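Local atomic coordinates of quinoline 2-oxidoreductase large subunit (PDB entry 1T3Q), a protein that is the large, molybdenum-carrying subunit of an enzyme of the xanthine dehydrogenase family that hydroxylates quinoline at its 2-position. Residues B[296-301]-B[334-339]; B[316-321]-B[354-359]. All blocks are in the same frame, centred on the assembly; numbering follows the deposited sequence.

How the contacts relate
Along the chain the segments of the two contacts alternate: strands 298-306 and 312-322, helix 337-342 and strand 352-360 follow one another, and contact 2 pairs the two strands that flank the helix. Contact 1 fastens the start of that helix to strand 298-306 and the loop just before it. The contacts lie about 8 Å apart, centre to centre. They meet at a knot of hydroxyls, where Ser337 OG lies 2.5 Å from Ser319 OG and 2.6 Å from Thr321 OG1, both probable hydrogen bonds. Contact 1 is near the active site, with the side chain of Lys296 about 7 Å from the bound dioxosulfidomolybdenum ion; contact 2 carries a sulfate ion, probably from the crystallisation liquor.

Contact 1 of 2, residues B[296-301]-B[334-339]; sequences KQQRNE and LVESHV
The carboxylate of Glu336 and the amide of Gln298 meet with their planes 86° apart, almost perpendicular. Gln298 NE2 gives a nearly straight hydrogen bond of 2.7 Å to Glu336 OE2, which accepts through its anti lone pair, the one away from OE1. Seen from the amide, OE2 lies in the plane. The other oxygen is met differently: the backbone N of Lys296 donates to Glu336 OE1 at 2.7 Å from well above the carboxylate plane, and Lys296 CA follows at 3.1 Å from OE1. A bend at chi2 (-73°) brings Glu336 CD back toward Lys296 and Gln298, and its two oxygens each take one donor. Gln298 places CG between its backbone N and carbonyl carbon (chi1 47°), then runs extended to the amide. Gln298 OE1 receives a weak hydrogen bond of 3.4 Å from Asn300 ND2, which also donates to Asn317 OD1. Gln298 CB packs at 3.7 Å from Ser337 OG, whose hydroxyl is engaged by Ser319 and Thr321. Lys296 NZ, 5.0 Å from Glu336 OE1, is not in contact with the carboxylate but would probably feel its opposite charge; it is held by the carbonyls of Val373 and Arg371 and by Thr376 OG1, close to the molybdenum pocket that includes Arg371. An alanine in place of Glu336 would probably leave Lys296 N without OE1 and Gln298 NE2 without OE2, and hold the amide less firmly. Glu336 is the N-cap residue of helix 337-342, and its carboxylate bonds to Lys296 and Gln298 tie the helix start to strand 298-306 and the residues just before it. Gln298 and Glu336 both touch Thr321 of strand 312-322, Gln298 and Asn300 lie against Ala377 of helix 375-393, and Ser337 rests on Ser357 of strand 352-360.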
# COMPACT_ATOMS: atom_id res chain seq x y z
N LYS B 296 10.87 26.93 -23.42
CA LYS B 296 11.18 28.34 -23.64
C LYS B 296 11.93 28.73 -24.90
O LYS B 296 12.20 29.92 -25.10
CB LYS B 296 11.94 28.89 -22.43
CG LYS B 296 11.29 28.58 -21.09
CD LYS B 296 9.96 29.31 -20.92
CE LYS B 296 9.29 28.93 -19.60
NZ LYS B 296 8.06 29.72 -19.33
N GLN B 297 12.27 27.78 -25.76
CA GLN B 297 13.02 28.17 -26.94
C GLN B 297 12.22 28.71 -28.11
O GLN B 297 11.81 27.96 -29.00
CB GLN B 297 13.93 27.04 -27.43
CG GLN B 297 14.85 27.50 -28.57
CD GLN B 297 15.94 26.50 -28.93
OE1 GLN B 297 15.74 25.29 -28.89
NE2 GLN B 297 17.10 27.02 -29.31
N GLN B 298 11.97 30.01 -28.10
CA GLN B 298 11.28 30.64 -29.21
C GLN B 298 11.99 31.92 -29.59
O GLN B 298 12.72 32.51 -28.79
CB GLN B 298 9.78 30.87 -28.92
CG GLN B 298 9.41 31.50 -27.59
CD GLN B 298 7.92 31.88 -27.53
OE1 GLN B 298 7.46 32.77 -28.25
NE2 GLN B 298 7.16 31.20 -26.66
N ARG B 299 11.81 32.32 -30.84
CA ARG B 299 12.40 33.53 -31.36
C ARG B 299 11.21 34.44 -31.61
O ARG B 299 10.21 34.01 -32.17
CB ARG B 299 13.12 33.22 -32.68
N ASN B 300 11.31 35.69 -31.16
CA ASN B 300 10.23 36.64 -31.36
C ASN B 300 10.76 37.91 -32.01
O ASN B 300 11.47 38.69 -31.38
CB ASN B 300 9.53 36.99 -30.04
CG ASN B 300 8.72 35.83 -29.48
OD1 ASN B 300 9.21 35.03 -28.69
ND2 ASN B 300 7.47 35.73 -29.92
N GLU B 301 10.42 38.09 -33.28
CA GLU B 301 10.83 39.28 -34.01
C GLU B 301 9.66 40.22 -33.77
O GLU B 301 8.63 40.14 -34.44
CB GLU B 301 10.97 38.96 -35.50
CG GLU B 301 12.11 38.00 -35.79
CD GLU B 301 12.12 37.53 -37.23
OE1 GLU B 301 11.97 38.38 -38.13
OE2 GLU B 301 12.28 36.31 -37.45
N LEU B 334 2.57 23.59 -29.45
CA LEU B 334 1.80 24.83 -29.36
C LEU B 334 1.96 25.45 -27.98
O LEU B 334 1.52 26.57 -27.73
CB LEU B 334 0.31 24.55 -29.62
CG LEU B 334 -0.07 23.93 -30.97
CD1 LEU B 334 -1.58 23.98 -31.14
CD2 LEU B 334 0.62 24.68 -32.10
N VAL B 335 2.63 24.72 -27.09
CA VAL B 335 2.84 25.17 -25.71
C VAL B 335 3.66 26.46 -25.62
O VAL B 335 3.58 27.19 -24.63
CB VAL B 335 3.49 24.04 -24.86
CG1 VAL B 335 4.95 23.87 -25.24
CG2 VAL B 335 3.33 24.33 -23.38
N GLU B 336 4.46 26.75 -26.64
CA GLU B 336 5.26 27.97 -26.63
C GLU B 336 4.66 29.12 -27.45
O GLU B 336 3.80 29.84 -26.96
CB GLU B 336 6.69 27.66 -27.10
CG GLU B 336 7.53 26.95 -26.03
CD GLU B 336 7.94 27.88 -24.89
OE1 GLU B 336 8.23 27.39 -23.78
OE2 GLU B 336 7.99 29.11 -25.11
N SER B 337 5.12 29.30 -28.69
CA SER B 337 4.65 30.39 -29.54
C SER B 337 3.13 30.53 -29.72
O SER B 337 2.59 31.63 -29.63
CB SER B 337 5.29 30.29 -30.93
OG SER B 337 6.67 30.61 -30.87
N HIS B 338 2.45 29.42 -29.98
CA HIS B 338 1.02 29.45 -30.20
C HIS B 338 0.24 30.09 -29.05
O HIS B 338 -0.45 31.09 -29.25
CB HIS B 338 0.51 28.03 -30.48
CG HIS B 338 -0.88 27.99 -31.03
ND1 HIS B 338 -2.00 27.98 -30.23
CD2 HIS B 338 -1.33 27.95 -32.31
CE1 HIS B 338 -3.09 27.94 -30.99
NE2 HIS B 338 -2.70 27.92 -32.26
N VAL B 339 0.33 29.52 -27.86
CA VAL B 339 -0.39 30.10 -26.73
C VAL B 339 0.19 31.45 -26.33
O VAL B 339 -0.52 32.30 -25.79
CB VAL B 339 -0.40 29.16 -25.51
CG1 VAL B 339 -1.12 27.87 -25.86
CG2 VAL B 339 1.03 28.88 -25.05

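Contact 2 of 2, residues B[316-321]-B[354-359]. With SO4 (sulfate ion), chain K.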
# COMPACT_ATOMS: atom_id res chain seq x y z
N GLU B 316 3.73 44.18 -33.84
CA GLU B 316 3.95 43.11 -34.80
C GLU B 316 4.83 42.06 -34.13
O GLU B 316 5.79 42.40 -33.44
CB GLU B 316 4.64 43.67 -36.04
CG GLU B 316 5.00 42.65 -37.09
CD GLU B 316 5.41 43.31 -38.39
OE1 GLU B 316 6.26 44.22 -38.36
OE2 GLU B 316 4.88 42.90 -39.46
N ASN B 317 4.51 40.78 -34.33
CA ASN B 317 5.33 39.73 -33.74
C ASN B 317 5.31 38.44 -34.54
O ASN B 317 4.26 37.85 -34.79
CB ASN B 317 4.89 39.41 -32.31
CG ASN B 317 5.88 38.49 -31.58
OD1 ASN B 317 5.49 37.51 -30.96
ND2 ASN B 317 7.16 38.83 -31.66
N ARG B 318 6.50 38.01 -34.94
CA ARG B 318 6.68 36.76 -35.67
C ARG B 318 7.34 35.86 -34.63
O ARG B 318 8.49 36.08 -34.24
CB ARG B 318 7.61 36.99 -36.87
CG ARG B 318 8.04 35.73 -37.61
CD ARG B 318 8.98 36.12 -38.75
NE ARG B 318 9.71 34.99 -39.31
CZ ARG B 318 9.17 34.05 -40.08
NH1 ARG B 318 7.88 34.09 -40.39
NH2 ARG B 318 9.92 33.06 -40.53
N SER B 319 6.61 34.86 -34.17
CA SER B 319 7.10 33.96 -33.14
C SER B 319 7.36 32.56 -33.68
O SER B 319 6.48 31.95 -34.29
CB SER B 319 6.08 33.90 -32.00
OG SER B 319 6.57 33.16 -30.89
N ILE B 320 8.56 32.04 -33.45
CA ILE B 320 8.92 30.71 -33.92
C ILE B 320 9.44 29.87 -32.76
O ILE B 320 10.27 30.32 -31.97
CB ILE B 320 10.02 30.77 -35.00
CG1 ILE B 320 9.63 31.77 -36.09
CG2 ILE B 320 10.21 29.38 -35.61
CD1 ILE B 320 10.76 32.10 -37.05
N THR B 321 8.94 28.64 -32.67
CA THR B 321 9.32 27.72 -31.61
C THR B 321 10.16 26.55 -32.12
O THR B 321 9.83 25.95 -33.15
CB THR B 321 8.07 27.13 -30.91
OG1 THR B 321 7.35 28.17 -30.24
CG2 THR B 321 8.45 26.05 -29.91
N SER B 354 -0.45 42.35 -35.83
CA SER B 354 -0.14 41.38 -36.87
C SER B 354 0.85 40.40 -36.27
O SER B 354 1.99 40.75 -35.98
CB SER B 354 0.47 42.05 -38.09
OG SER B 354 0.79 41.08 -39.07
N GLU B 355 0.41 39.16 -36.07
CA GLU B 355 1.28 38.16 -35.49
C GLU B 355 1.10 36.81 -36.13
O GLU B 355 0.04 36.51 -36.68
CB GLU B 355 1.06 38.06 -33.98
CG GLU B 355 -0.35 37.68 -33.52
CD GLU B 355 -0.74 36.26 -33.87
OE1 GLU B 355 0.12 35.35 -33.74
OE2 GLU B 355 -1.91 36.04 -34.24
N GLU B 356 2.15 36.01 -36.05
CA GLU B 356 2.11 34.66 -36.59
C GLU B 356 2.91 33.77 -35.65
O GLU B 356 3.96 34.18 -35.14
CB GLU B 356 2.73 34.61 -37.99
CG GLU B 356 2.53 33.26 -38.68
CD GLU B 356 3.18 33.19 -40.05
OE1 GLU B 356 2.83 32.28 -40.83
OE2 GLU B 356 4.04 34.04 -40.35
N SER B 357 2.41 32.57 -35.45
CA SER B 357 3.04 31.58 -34.59
C SER B 357 3.49 30.41 -35.46
O SER B 357 2.68 29.84 -36.19
CB SER B 357 2.05 31.09 -33.54
OG SER B 357 2.61 30.04 -32.77
N ILE B 358 4.77 30.05 -35.38
CA ILE B 358 5.31 28.94 -36.15
C ILE B 358 6.03 27.95 -35.24
O ILE B 358 6.91 28.35 -34.46
CB ILE B 358 6.33 29.43 -37.21
CG1 ILE B 358 5.71 30.52 -38.08
CG2 ILE B 358 6.78 28.25 -38.08
CD1 ILE B 358 6.72 31.23 -38.96
N ALA B 359 5.67 26.68 -35.33
CA ALA B 359 6.30 25.63 -34.53
C ALA B 359 6.99 24.70 -35.52
O ALA B 359 6.34 24.16 -36.41
CB ALA B 359 5.26 24.86 -33.72
S SO4 K . 8.63 31.49 -43.65
O1 SO4 K . 7.68 32.20 -44.54
O2 SO4 K . 10.01 31.87 -44.00
O3 SO4 K . 8.36 31.87 -42.26
O4 SO4 K . 8.45 30.04 -43.81
O HOH W 1 5.71 35.71 -39.88
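Arg318 reaches over strand 354-359 to Ile358 and Glu356. CG is anti to the backbone N (chi1 172°) and the chain runs extended to NE; Arg318 NH1 lies 3.4 Å from Ile358 CD1, which approaches the guanidinium obliquely. Two N-H groups converge at the guanidinium edge on one sulfate oxygen: O3 is 2.9 Å from Arg318 NH1 and 2.6 Å from Arg318 NH2. The salt bridge from Arg318 NH1 to Glu356 OE2 is long, at 3.8 Å, and a water lies in the guanidinium plane, accepting from NH1. Next along the same face, Ile320 and Ile358 run side by side, CG1 of the former 4.1 Å from CD1 of the latter. Beneath lies a parallel ladder, the strands 15° apart, in which five backbone hydrogen bonds run from Asn317 N to Ser354 O at one end to Thr321 N to Ile358 O (2.7 Å) at the other. These two strands are the paired partners of a beta-alpha-beta crossover through helix 337-342. That helix packs on the opposite face, where Ser319 touches Asn341 and Ser357 touches His338 and Asn341. Farther out, Arg168 NE makes a salt bridge with Glu356 OE1 and Arg168 NH1 a hydrogen bond to the sulfate, while Ile147 and Leu151 of helix 147-152 lie against Ile320.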